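PDB 5JKQ: PfVFT1 from Plasmodium falciparum, which is of unassigned function but has the bi-lobed architecture of Venus flytrap and solute-binding proteins, so it probably binds a small solute between its two lobes. Local coordinates for residues A[32-37]-A[44-49]. The protein carries 3 engineered substitutions. Numbering follows the deposited sequence.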
ATOM      1  N   GLU A  32       9.413   4.027  15.721  1.00 14.96           N
ATOM      2  CA  GLU A  32       9.061   2.608  15.738  1.00 21.11           C
ATOM      3  C   GLU A  32       8.787   2.059  14.340  1.00 19.49           C
ATOM      4  O   GLU A  32       9.175   0.933  14.024  1.00 13.93           O
ATOM      5  CB  GLU A  32       7.840   2.361  16.625  1.00 23.89           C
ATOM      6  CG  GLU A  32       8.156   2.299  18.111  1.00 27.61           C
ATOM      7  CD  GLU A  32       6.938   1.975  18.958  1.00 27.44           C
ATOM      8  OE1 GLU A  32       6.053   1.236  18.477  1.00 32.19           O
ATOM      9  OE2 GLU A  32       6.866   2.464  20.105  1.00 37.12           O
ATOM     10  N   LEU A  33       8.121   2.850  13.506  1.00 20.06           N
ATOM     11  CA  LEU A  33       7.721   2.378  12.185  1.00 25.69           C
ATOM     12  C   LEU A  33       8.932   2.179  11.278  1.00 19.79           C
ATOM     13  O   LEU A  33       9.006   1.198  10.541  1.00 23.61           O
ATOM     14  CB  LEU A  33       6.731   3.351  11.539  1.00 16.47           C
ATOM     15  CG  LEU A  33       6.208   2.974  10.149  1.00 17.49           C
ATOM     16  CD1 LEU A  33       5.714   1.535  10.097  1.00 19.29           C
ATOM     17  CD2 LEU A  33       5.093   3.922   9.740  1.00 18.80           C
ATOM     18  N   ILE A  34       9.883   3.105  11.342  1.00 21.57           N
ATOM     19  CA  ILE A  34      11.092   3.008  10.530  1.00 24.75           C
ATOM     20  C   ILE A  34      12.030   1.946  11.105  1.00 22.96           C
ATOM     21  O   ILE A  34      12.760   1.287  10.366  1.00 23.62           O
ATOM     22  CB  ILE A  34      11.821   4.365  10.437  1.00 26.36           C
ATOM     23  CG1 ILE A  34      10.853   5.441   9.935  1.00 29.85           C
ATOM     24  CG2 ILE A  34      13.033   4.257   9.507  1.00 34.80           C
ATOM     25  CD1 ILE A  34      11.436   6.841   9.869  1.00 46.62           C
ATOM     26  N   ASP A  35      12.003   1.779  12.423  1.00 19.33           N
ATOM     27  CA  ASP A  35      12.762   0.714  13.070  1.00 23.45           C
ATOM     28  C   ASP A  35      12.271  -0.648  12.593  1.00 24.60           C
ATOM     29  O   ASP A  35      13.065  -1.558  12.354  1.00 19.44           O
ATOM     30  CB  ASP A  35      12.644   0.814  14.592  1.00 25.81           C
ATOM     31  CG  ASP A  35      13.529   1.897  15.177  1.00 25.40           C
ATOM     32  OD1 ASP A  35      14.085   2.700  14.400  1.00 21.50           O
ATOM     33  OD2 ASP A  35      13.661   1.948  16.418  1.00 20.54           O
ATOM     34  N   LEU A  36      10.954  -0.775  12.452  1.00 17.55           N
ATOM     35  CA  LEU A  36      10.339  -2.016  12.001  1.00 18.89           C
ATOM     36  C   LEU A  36      10.669  -2.299  10.539  1.00 16.68           C
ATOM     37  O   LEU A  36      10.800  -3.455  10.135  1.00 16.84           O
ATOM     38  CB  LEU A  36       8.823  -1.953  12.191  1.00 12.07           C
ATOM     39  CG  LEU A  36       8.029  -3.156  11.683  1.00 16.88           C
ATOM     40  CD1 LEU A  36       8.343  -4.393  12.511  1.00 12.59           C
ATOM     41  CD2 LEU A  36       6.540  -2.846  11.696  1.00 18.24           C
ATOM     42  N   ILE A  37      10.781  -1.238   9.747  1.00 19.34           N
ATOM     43  CA  ILE A  37      11.149  -1.364   8.342  1.00 18.37           C
ATOM     44  C   ILE A  37      12.588  -1.864   8.241  1.00 18.90           C
ATOM     45  O   ILE A  37      12.893  -2.738   7.431  1.00 16.77           O
ATOM     46  CB  ILE A  37      10.975  -0.015   7.598  1.00 16.48           C
ATOM     47  CG1 ILE A  37       9.484   0.282   7.416  1.00 17.90           C
ATOM     48  CG2 ILE A  37      11.662  -0.028   6.229  1.00 17.06           C
ATOM     49  CD1 ILE A  37       9.173   1.687   6.938  1.00 18.21           C
ATOM     50  N   TYR A  44      10.520   0.009   2.075  1.00 23.16           N
ATOM     51  CA  TYR A  44       9.361   0.894   2.123  1.00 19.59           C
ATOM     52  C   TYR A  44       9.732   2.249   2.711  1.00 15.54           C
ATOM     53  O   TYR A  44      10.633   2.348   3.544  1.00 21.17           O
ATOM     54  CB  TYR A  44       8.236   0.275   2.954  1.00 22.34           C
ATOM     55  CG  TYR A  44       7.645  -0.991   2.379  1.00 14.98           C
ATOM     56  CD1 TYR A  44       6.961  -0.977   1.170  1.00 13.61           C
ATOM     57  CD2 TYR A  44       7.747  -2.195   3.060  1.00 17.49           C
ATOM     58  CE1 TYR A  44       6.411  -2.131   0.649  1.00 17.48           C
ATOM     59  CE2 TYR A  44       7.201  -3.353   2.549  1.00 17.08           C
ATOM     60  CZ  TYR A  44       6.533  -3.317   1.342  1.00 21.78           C
ATOM     61  OH  TYR A  44       5.989  -4.472   0.829  1.00 16.93           O
ATOM     62  N   SER A  45       9.021   3.286   2.275  1.00 21.30           N
ATOM     63  CA  SER A  45       9.153   4.617   2.856  1.00 21.80           C
ATOM     64  C   SER A  45       7.842   5.015   3.526  1.00 20.27           C
ATOM     65  O   SER A  45       6.763   4.645   3.062  1.00 16.90           O
ATOM     66  CB  SER A  45       9.543   5.641   1.786  1.00 16.36           C
ATOM     67  OG  SER A  45       8.495   5.832   0.853  1.00 20.17           O
ATOM     68  N   VAL A  46       7.942   5.761   4.622  1.00 20.07           N
ATOM     69  CA  VAL A  46       6.764   6.220   5.350  1.00 19.94           C
ATOM     70  C   VAL A  46       6.247   7.524   4.761  1.00 21.09           C
ATOM     71  O   VAL A  46       6.974   8.223   4.055  1.00 29.79           O
ATOM     72  CB  VAL A  46       7.058   6.427   6.852  1.00 18.16           C
ATOM     73  CG1 VAL A  46       7.364   5.096   7.515  1.00 19.37           C
ATOM     74  CG2 VAL A  46       8.200   7.427   7.059  1.00 14.99           C
ATOM     75  N   ILE A  47       4.990   7.842   5.057  1.00 29.14           N
ATOM     76  CA  ILE A  47       4.369   9.066   4.562  1.00 31.68           C
ATOM     77  C   ILE A  47       5.257  10.264   4.902  1.00 26.23           C
ATOM     78  O   ILE A  47       5.760  10.389   6.019  1.00 20.50           O
ATOM     79  CB  ILE A  47       2.940   9.258   5.139  1.00 17.26           C
ATOM     80  CG1 ILE A  47       2.339  10.582   4.661  1.00 33.98           C
ATOM     81  CG2 ILE A  47       2.947   9.195   6.665  1.00 20.16           C
ATOM     82  CD1 ILE A  47       0.850  10.504   4.363  1.00 24.57           C
ATOM     83  N   GLU A  48       5.464  11.123   3.909  1.00 38.06           N
ATOM     84  CA  GLU A  48       6.455  12.190   4.002  1.00 38.68           C
ATOM     85  C   GLU A  48       6.015  13.336   4.913  1.00 40.02           C
ATOM     86  O   GLU A  48       6.836  13.909   5.631  1.00 40.26           O
ATOM     87  CB  GLU A  48       6.785  12.735   2.600  1.00 37.71           C
ATOM     88  CG  GLU A  48       5.627  13.401   1.850  1.00 40.76           C
ATOM     89  CD  GLU A  48       4.647  12.407   1.247  1.00 50.67           C
ATOM     90  OE1 GLU A  48       3.436  12.717   1.209  1.00 47.72           O
ATOM     91  OE2 GLU A  48       5.084  11.321   0.809  1.00 49.08           O
ATOM     92  N   SER A  49       4.724  13.661   4.884  1.00 34.32           N
ATOM     93  CA  SER A  49       4.188  14.776   5.664  1.00 35.05           C
ATOM     94  C   SER A  49       3.186  14.304   6.714  1.00 35.70           C
ATOM     95  O   SER A  49       2.208  13.629   6.387  1.00 39.84           O
ATOM     96  CB  SER A  49       3.524  15.800   4.743  1.00 36.56           C
ATOM     97  OG  SER A  49       2.969  16.867   5.490  1.00 39.74           O
TER
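Ile37 of helix 32-39 directs its CB at strand 45-46 and then divides. The CG2 branch, anti to the backbone N, rests 3.7 Å from the carbonyl O of Tyr44. The other branch runs through CG1 in an extended form (chi2 169°), which puts Ile37 CD1 far from CA, toward Tyr44 and Val46. Ile37 CD1 lies 3.9 Å from Val46 CG1. A beta-branched isoleucine suits this place because both branches can flank the carbonyl O of Tyr44 while CD1 also reaches Val46. After the helix the chain turns through a short loop, so that strand 45-46 packs back on it; in this Venus flytrap protein that strand pairs antiparallel with strand 175-184 in a mixed sheet. Val46 is small and branched at CB, so its CG1 stands close to the backbone and can fit against Leu33, Ile34 and Ile37. Val46 CG1 lies 3.4 Å from Leu33 CD2, a tight fit, as the two side chains pass each other in opposite directions. Ile34 CG1 adds a looser contact, 4.3 Å from Val46 CG1. Beyond CB the Tyr44 ring swings away to helix 102-118, where it meets Trp103 edge-to-face and its OH hydrogen-bonds to Trp103 NE1.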